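Local coordinates for protein alpha-toxin (Clostridium novyi, PDB 2VK9) that belongs to the large clostridial toxins and is represented by its N-terminal catalytic domain, a GT-A type glycosyltransferase fold with an added N-terminal helical region, at residues I363-S373 / A387-L398. Numbering follows the deposited sequence.
Sequences IKISQLEILLS and AFIISNNDSLTL
Leu371 and Ile390 form a hydrogen-bonded pair at the open end of an antiparallel beta hairpin, strands 371-376 and 382-391, at one edge of the mixed sheet of the GT-A type domain. Leu371 N gives a nearly straight bond to Ile390 O (2.8 Å, 169° at the hydrogen), and Ile390 N returns one to Leu371 O. On the next pair, Leu372 CD2 lies alongside Ile389 CG1, both side chains pointing the same way. Toward the hairpin loop, Ser373 N reaches Phe388 O, and Ser373 OG, which is also bonded to Ser385 O, takes a weak bond from Phe388 N.

Beyond the open end, turn 366-369 before the first strand faces turn 392-395 after the second; both are type I, and the latter leads into helix 396-422. The first N-H groups of the helix, which have no acceptor in a preceding helical turn, find acceptors across the contact: Leu396 N meets Gln367 O at 3.0 Å, in the carbonyl plane, whereas Thr397 N approaches Leu368 O from above its plane. Ser395, the N-cap, has OG anti to its own N (chi1 164°), where it donates to Glu369 O at 3.0 Å and weakly accepts from Leu398 N, tying cap and turn together.

Apolar groups fill in around these bonds. Ile363 CD1 meets Ile390 CD1 tip to tip at 3.8 Å, and both side chains touch Val281 of the adjoining strand 280-283. Ile370 crosses Thr397 at about a right angle; with chi1 at 60°, CG1 sits between its backbone N and carbonyl carbon and faces Thr397 CG2, while CG2 covers Ser391 CB. Leu368 and Leu396 lie side by side, pointing the same way, Leu368 CD2 3.7 Å from Leu396 CD2, and Tyr46 of helix 42-62 touches both. Farther out, Arg91 forms a salt bridge with Glu369, whose OE2 also receives Ser366 N.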
ATOM      1  N   ILE A 363      -5.869 -14.415  15.347  1.00 28.80           N
ATOM      2  CA  ILE A 363      -6.714 -13.674  14.411  1.00 27.85           C
ATOM      3  C   ILE A 363      -7.413 -14.634  13.448  1.00 27.82           C
ATOM      4  O   ILE A 363      -6.765 -15.205  12.574  1.00 27.61           O
ATOM      5  CB  ILE A 363      -5.885 -12.640  13.609  1.00 27.85           C
ATOM      6  CG1 ILE A 363      -5.120 -11.710  14.564  1.00 27.30           C
ATOM      7  CG2 ILE A 363      -6.779 -11.862  12.637  1.00 26.91           C
ATOM      8  CD1 ILE A 363      -3.945 -10.980  13.929  1.00 27.12           C
ATOM      9  N   LYS A 364      -8.726 -14.810  13.606  1.00 27.71           N
ATOM     10  CA  LYS A 364      -9.502 -15.628  12.659  1.00 28.09           C
ATOM     11  C   LYS A 364      -9.466 -15.021  11.252  1.00 27.53           C
ATOM     12  O   LYS A 364      -9.727 -13.839  11.077  1.00 27.92           O
ATOM     13  CB  LYS A 364     -10.968 -15.800  13.087  1.00 28.25           C
ATOM     14  CG  LYS A 364     -11.244 -16.047  14.552  1.00 29.97           C
ATOM     15  CD  LYS A 364     -10.937 -17.456  14.990  1.00 34.02           C
ATOM     16  CE  LYS A 364     -11.324 -17.634  16.474  1.00 37.15           C
ATOM     17  NZ  LYS A 364     -10.544 -18.722  17.172  1.00 38.72           N
ATOM     18  N   ILE A 365      -9.149 -15.821  10.252  1.00 27.23           N
ATOM     19  CA  ILE A 365      -9.087 -15.300   8.896  1.00 27.38           C
ATOM     20  C   ILE A 365      -9.463 -16.359   7.868  1.00 27.87           C
ATOM     21  O   ILE A 365      -8.983 -17.494   7.923  1.00 28.15           O
ATOM     22  CB  ILE A 365      -7.712 -14.667   8.564  1.00 27.02           C
ATOM     23  CG1 ILE A 365      -7.744 -14.034   7.176  1.00 27.28           C
ATOM     24  CG2 ILE A 365      -6.609 -15.692   8.637  1.00 26.21           C
ATOM     25  CD1 ILE A 365      -6.693 -12.970   6.950  1.00 27.46           C
ATOM     26  N   SER A 366     -10.330 -15.980   6.938  1.00 28.14           N
ATOM     27  CA  SER A 366     -10.746 -16.875   5.873  1.00 28.65           C
ATOM     28  C   SER A 366      -9.627 -16.988   4.837  1.00 29.03           C
ATOM     29  O   SER A 366      -8.953 -16.000   4.549  1.00 29.04           O
ATOM     30  CB  SER A 366     -12.027 -16.354   5.221  1.00 28.34           C
ATOM     31  OG  SER A 366     -12.460 -17.237   4.203  1.00 28.05           O
ATOM     32  N   GLN A 367      -9.435 -18.183   4.282  1.00 29.36           N
ATOM     33  CA  GLN A 367      -8.435 -18.388   3.231  1.00 30.33           C
ATOM     34  C   GLN A 367      -8.754 -17.633   1.930  1.00 30.43           C
ATOM     35  O   GLN A 367      -7.945 -17.614   1.004  1.00 30.67           O
ATOM     36  CB  GLN A 367      -8.241 -19.874   2.940  1.00 30.44           C
ATOM     37  CG  GLN A 367      -9.422 -20.530   2.259  1.00 33.29           C
ATOM     38  CD  GLN A 367      -9.090 -21.906   1.694  1.00 38.34           C
ATOM     39  OE1 GLN A 367      -7.980 -22.144   1.164  1.00 40.28           O
ATOM     40  NE2 GLN A 367     -10.057 -22.828   1.797  1.00 38.03           N
ATOM     41  N   LEU A 368      -9.933 -17.019   1.872  1.00 30.50           N
ATOM     42  CA  LEU A 368     -10.370 -16.263   0.709  1.00 30.33           C
ATOM     43  C   LEU A 368      -9.995 -14.785   0.808  1.00 30.66           C
ATOM     44  O   LEU A 368      -9.848 -14.119  -0.216  1.00 30.91           O
ATOM     45  CB  LEU A 368     -11.885 -16.389   0.542  1.00 30.25           C
ATOM     46  CG  LEU A 368     -12.522 -17.753   0.220  1.00 29.80           C
ATOM     47  CD1 LEU A 368     -14.032 -17.670   0.371  1.00 27.74           C
ATOM     48  CD2 LEU A 368     -12.143 -18.255  -1.171  1.00 28.61           C
ATOM     49  N   GLU A 369      -9.836 -14.284   2.036  1.00 30.63           N
ATOM     50  CA  GLU A 369      -9.671 -12.849   2.296  1.00 30.79           C
ATOM     51  C   GLU A 369      -8.236 -12.459   2.699  1.00 30.38           C
ATOM     52  O   GLU A 369      -7.395 -13.310   2.976  1.00 30.16           O
ATOM     53  CB  GLU A 369     -10.683 -12.384   3.374  1.00 30.71           C
ATOM     54  CG  GLU A 369     -10.423 -12.947   4.803  1.00 31.51           C
ATOM     55  CD  GLU A 369     -11.542 -12.660   5.853  1.00 31.99           C
ATOM     56  OE1 GLU A 369     -12.420 -11.781   5.627  1.00 33.18           O
ATOM     57  OE2 GLU A 369     -11.530 -13.326   6.925  1.00 32.04           O
ATOM     58  N   ILE A 370      -7.963 -11.159   2.678  1.00 30.23           N
ATOM     59  CA  ILE A 370      -6.862 -10.577   3.438  1.00 29.81           C
ATOM     60  C   ILE A 370      -7.555  -9.561   4.314  1.00 30.23           C
ATOM     61  O   ILE A 370      -8.672  -9.140   4.002  1.00 30.50           O
ATOM     62  CB  ILE A 370      -5.784  -9.877   2.558  1.00 29.95           C
ATOM     63  CG1 ILE A 370      -6.387  -8.732   1.741  1.00 28.64           C
ATOM     64  CG2 ILE A 370      -5.070 -10.889   1.641  1.00 30.30           C
ATOM     65  CD1 ILE A 370      -5.391  -8.025   0.871  1.00 28.85           C
ATOM     66  N   LEU A 371      -6.932  -9.176   5.420  1.00 30.22           N
ATOM     67  CA  LEU A 371      -7.505  -8.113   6.224  1.00 30.43           C
ATOM     68  C   LEU A 371      -6.633  -6.878   6.129  1.00 30.80           C
ATOM     69  O   LEU A 371      -5.406  -6.973   6.094  1.00 31.08           O
ATOM     70  CB  LEU A 371      -7.726  -8.566   7.660  1.00 30.23           C
ATOM     71  CG  LEU A 371      -8.685  -9.759   7.776  1.00 30.40           C
ATOM     72  CD1 LEU A 371      -8.787 -10.237   9.216  1.00 30.39           C
ATOM     73  CD2 LEU A 371     -10.074  -9.465   7.199  1.00 29.26           C
ATOM     74  N   LEU A 372      -7.276  -5.724   6.061  1.00 31.09           N
ATOM     75  CA  LEU A 372      -6.586  -4.491   5.755  1.00 31.97           C
ATOM     76  C   LEU A 372      -7.004  -3.383   6.674  1.00 32.73           C
ATOM     77  O   LEU A 372      -8.153  -3.321   7.091  1.00 32.53           O
ATOM     78  CB  LEU A 372      -6.899  -4.062   4.330  1.00 31.98           C
ATOM     79  CG  LEU A 372      -6.180  -4.762   3.198  1.00 31.79           C
ATOM     80  CD1 LEU A 372      -6.849  -4.355   1.915  1.00 31.41           C
ATOM     81  CD2 LEU A 372      -4.704  -4.368   3.206  1.00 32.00           C
ATOM     82  N   SER A 373      -6.063  -2.500   6.978  1.00 34.28           N
ATOM     83  CA  SER A 373      -6.371  -1.290   7.717  1.00 36.08           C
ATOM     84  C   SER A 373      -7.257  -0.428   6.838  1.00 37.70           C
ATOM     85  O   SER A 373      -7.100  -0.406   5.612  1.00 37.46           O
ATOM     86  CB  SER A 373      -5.099  -0.540   8.090  1.00 35.67           C
ATOM     87  OG  SER A 373      -4.139  -0.642   7.052  1.00 35.87           O
ATOM     88  N   ALA A 387      -0.866  -0.254   5.199  1.00 26.86           N
ATOM     89  CA  ALA A 387       0.004  -0.118   6.365  1.00 25.60           C
ATOM     90  C   ALA A 387      -0.125  -1.270   7.357  1.00 24.78           C
ATOM     91  O   ALA A 387       0.761  -1.481   8.185  1.00 24.70           O
ATOM     92  CB  ALA A 387      -0.266   1.190   7.054  1.00 25.39           C
ATOM     93  N   PHE A 388      -1.238  -1.995   7.280  1.00 23.98           N
ATOM     94  CA  PHE A 388      -1.508  -3.137   8.153  1.00 23.14           C
ATOM     95  C   PHE A 388      -2.270  -4.183   7.349  1.00 22.96           C
ATOM     96  O   PHE A 388      -3.403  -3.938   6.918  1.00 23.31           O
ATOM     97  CB  PHE A 388      -2.326  -2.683   9.359  1.00 22.93           C
ATOM     98  CG  PHE A 388      -2.440  -3.705  10.455  1.00 21.90           C
ATOM     99  CD1 PHE A 388      -1.465  -3.805  11.439  1.00 22.11           C
ATOM    100  CD2 PHE A 388      -3.544  -4.531  10.536  1.00 21.25           C
ATOM    101  CE1 PHE A 388      -1.577  -4.733  12.474  1.00 20.84           C
ATOM    102  CE2 PHE A 388      -3.657  -5.461  11.566  1.00 20.76           C
ATOM    103  CZ  PHE A 388      -2.675  -5.557  12.528  1.00 20.77           C
ATOM    104  N   ILE A 389      -1.631  -5.332   7.131  1.00 22.12           N
ATOM    105  CA  ILE A 389      -2.166  -6.395   6.294  1.00 21.42           C
ATOM    106  C   ILE A 389      -2.080  -7.720   7.028  1.00 21.39           C
ATOM    107  O   ILE A 389      -1.027  -8.072   7.562  1.00 21.53           O
ATOM    108  CB  ILE A 389      -1.349  -6.553   5.001  1.00 21.43           C
ATOM    109  CG1 ILE A 389      -1.108  -5.204   4.316  1.00 21.29           C
ATOM    110  CG2 ILE A 389      -2.015  -7.538   4.049  1.00 21.15           C
ATOM    111  CD1 ILE A 389      -0.022  -5.274   3.240  1.00 21.34           C
ATOM    112  N   ILE A 390      -3.179  -8.465   7.054  1.00 21.09           N
ATOM    113  CA  ILE A 390      -3.153  -9.803   7.623  1.00 20.81           C
ATOM    114  C   ILE A 390      -3.560 -10.789   6.555  1.00 21.11           C
ATOM    115  O   ILE A 390      -4.617 -10.637   5.953  1.00 21.83           O
ATOM    116  CB  ILE A 390      -4.105  -9.949   8.815  1.00 20.63           C
ATOM    117  CG1 ILE A 390      -3.745  -8.956   9.922  1.00 20.28           C
ATOM    118  CG2 ILE A 390      -4.056 -11.375   9.349  1.00 19.96           C
ATOM    119  CD1 ILE A 390      -4.841  -8.765  10.935  1.00 19.49           C
ATOM    120  N   SER A 391      -2.723 -11.791   6.316  1.00 21.19           N
ATOM    121  CA  SER A 391      -3.013 -12.826   5.335  1.00 21.12           C
ATOM    122  C   SER A 391      -2.134 -14.030   5.563  1.00 21.01           C
ATOM    123  O   SER A 391      -0.962 -13.868   5.872  1.00 21.19           O
ATOM    124  CB  SER A 391      -2.735 -12.302   3.930  1.00 21.17           C
ATOM    125  OG  SER A 391      -2.733 -13.357   2.972  1.00 22.20           O
ATOM    126  N   ASN A 392      -2.693 -15.228   5.404  1.00 21.08           N
ATOM    127  CA  ASN A 392      -1.887 -16.446   5.241  1.00 21.30           C
ATOM    128  C   ASN A 392      -1.362 -16.546   3.813  1.00 21.79           C
ATOM    129  O   ASN A 392      -1.933 -15.929   2.917  1.00 21.98           O
ATOM    130  CB  ASN A 392      -2.677 -17.682   5.657  1.00 20.78           C
ATOM    131  CG  ASN A 392      -2.773 -17.806   7.157  1.00 20.15           C
ATOM    132  OD1 ASN A 392      -1.823 -17.472   7.860  1.00 22.12           O
ATOM    133  ND2 ASN A 392      -3.909 -18.257   7.662  1.00 16.95           N
ATOM    134  N   ASN A 393      -0.265 -17.268   3.584  1.00 22.46           N
ATOM    135  CA  ASN A 393       0.331 -17.219   2.241  1.00 23.66           C
ATOM    136  C   ASN A 393      -0.484 -17.897   1.141  1.00 24.26           C
ATOM    137  O   ASN A 393      -0.291 -17.619  -0.042  1.00 24.62           O
ATOM    138  CB  ASN A 393       1.811 -17.628   2.201  1.00 23.92           C
ATOM    139  CG  ASN A 393       2.065 -19.020   2.722  1.00 24.26           C
ATOM    140  OD1 ASN A 393       1.459 -19.992   2.289  1.00 26.89           O
ATOM    141  ND2 ASN A 393       3.004 -19.124   3.629  1.00 24.57           N
ATOM    142  N   ASP A 394      -1.403 -18.769   1.546  1.00 24.80           N
ATOM    143  CA  ASP A 394      -2.192 -19.541   0.606  1.00 25.29           C
ATOM    144  C   ASP A 394      -3.542 -18.885   0.354  1.00 25.50           C
ATOM    145  O   ASP A 394      -4.489 -19.545  -0.083  1.00 26.10           O
ATOM    146  CB  ASP A 394      -2.343 -20.988   1.092  1.00 25.32           C
ATOM    147  CG  ASP A 394      -3.190 -21.115   2.366  1.00 26.12           C
ATOM    148  OD1 ASP A 394      -3.447 -20.097   3.053  1.00 26.28           O
ATOM    149  OD2 ASP A 394      -3.599 -22.261   2.677  1.00 26.65           O
ATOM    150  N   SER A 395      -3.611 -17.581   0.608  1.00 25.49           N
ATOM    151  CA  SER A 395      -4.838 -16.802   0.447  1.00 25.63           C
ATOM    152  C   SER A 395      -5.158 -16.445  -1.005  1.00 25.75           C
ATOM    153  O   SER A 395      -4.279 -16.076  -1.786  1.00 25.97           O
ATOM    154  CB  SER A 395      -4.765 -15.523   1.282  1.00 25.59           C
ATOM    155  OG  SER A 395      -5.748 -14.601   0.864  1.00 26.24           O
ATOM    156  N   LEU A 396      -6.438 -16.542  -1.341  1.00 26.18           N
ATOM    157  CA  LEU A 396      -6.943 -16.203  -2.666  1.00 26.28           C
ATOM    158  C   LEU A 396      -6.793 -14.713  -2.990  1.00 26.19           C
ATOM    159  O   LEU A 396      -6.293 -14.362  -4.062  1.00 26.43           O
ATOM    160  CB  LEU A 396      -8.403 -16.637  -2.805  1.00 26.49           C
ATOM    161  CG  LEU A 396      -9.107 -16.302  -4.129  1.00 27.30           C
ATOM    162  CD1 LEU A 396      -8.671 -17.243  -5.260  1.00 28.60           C
ATOM    163  CD2 LEU A 396     -10.609 -16.341  -3.945  1.00 26.60           C
ATOM    164  N   THR A 397      -7.222 -13.844  -2.075  1.00 25.79           N
ATOM    165  CA  THR A 397      -7.068 -12.398  -2.277  1.00 25.71           C
ATOM    166  C   THR A 397      -5.592 -11.991  -2.415  1.00 25.82           C
ATOM    167  O   THR A 397      -5.276 -11.062  -3.153  1.00 25.80           O
ATOM    168  CB  THR A 397      -7.757 -11.576  -1.166  1.00 25.58           C
ATOM    169  OG1 THR A 397      -9.146 -11.905  -1.122  1.00 25.45           O
ATOM    170  CG2 THR A 397      -7.640 -10.098  -1.436  1.00 25.36           C
ATOM    171  N   LEU A 398      -4.701 -12.692  -1.712  1.00 25.93           N
ATOM    172  CA  LEU A 398      -3.276 -12.436  -1.824  1.00 25.90           C
ATOM    173  C   LEU A 398      -2.772 -12.769  -3.223  1.00 26.69           C
ATOM    174  O   LEU A 398      -1.993 -12.010  -3.803  1.00 26.68           O
ATOM    175  CB  LEU A 398      -2.487 -13.217  -0.776  1.00 25.92           C
ATOM    176  CG  LEU A 398      -0.994 -12.859  -0.639  1.00 24.97           C
ATOM    177  CD1 LEU A 398      -0.814 -11.536   0.049  1.00 23.72           C
ATOM    178  CD2 LEU A 398      -0.236 -13.937   0.113  1.00 25.35           C
TER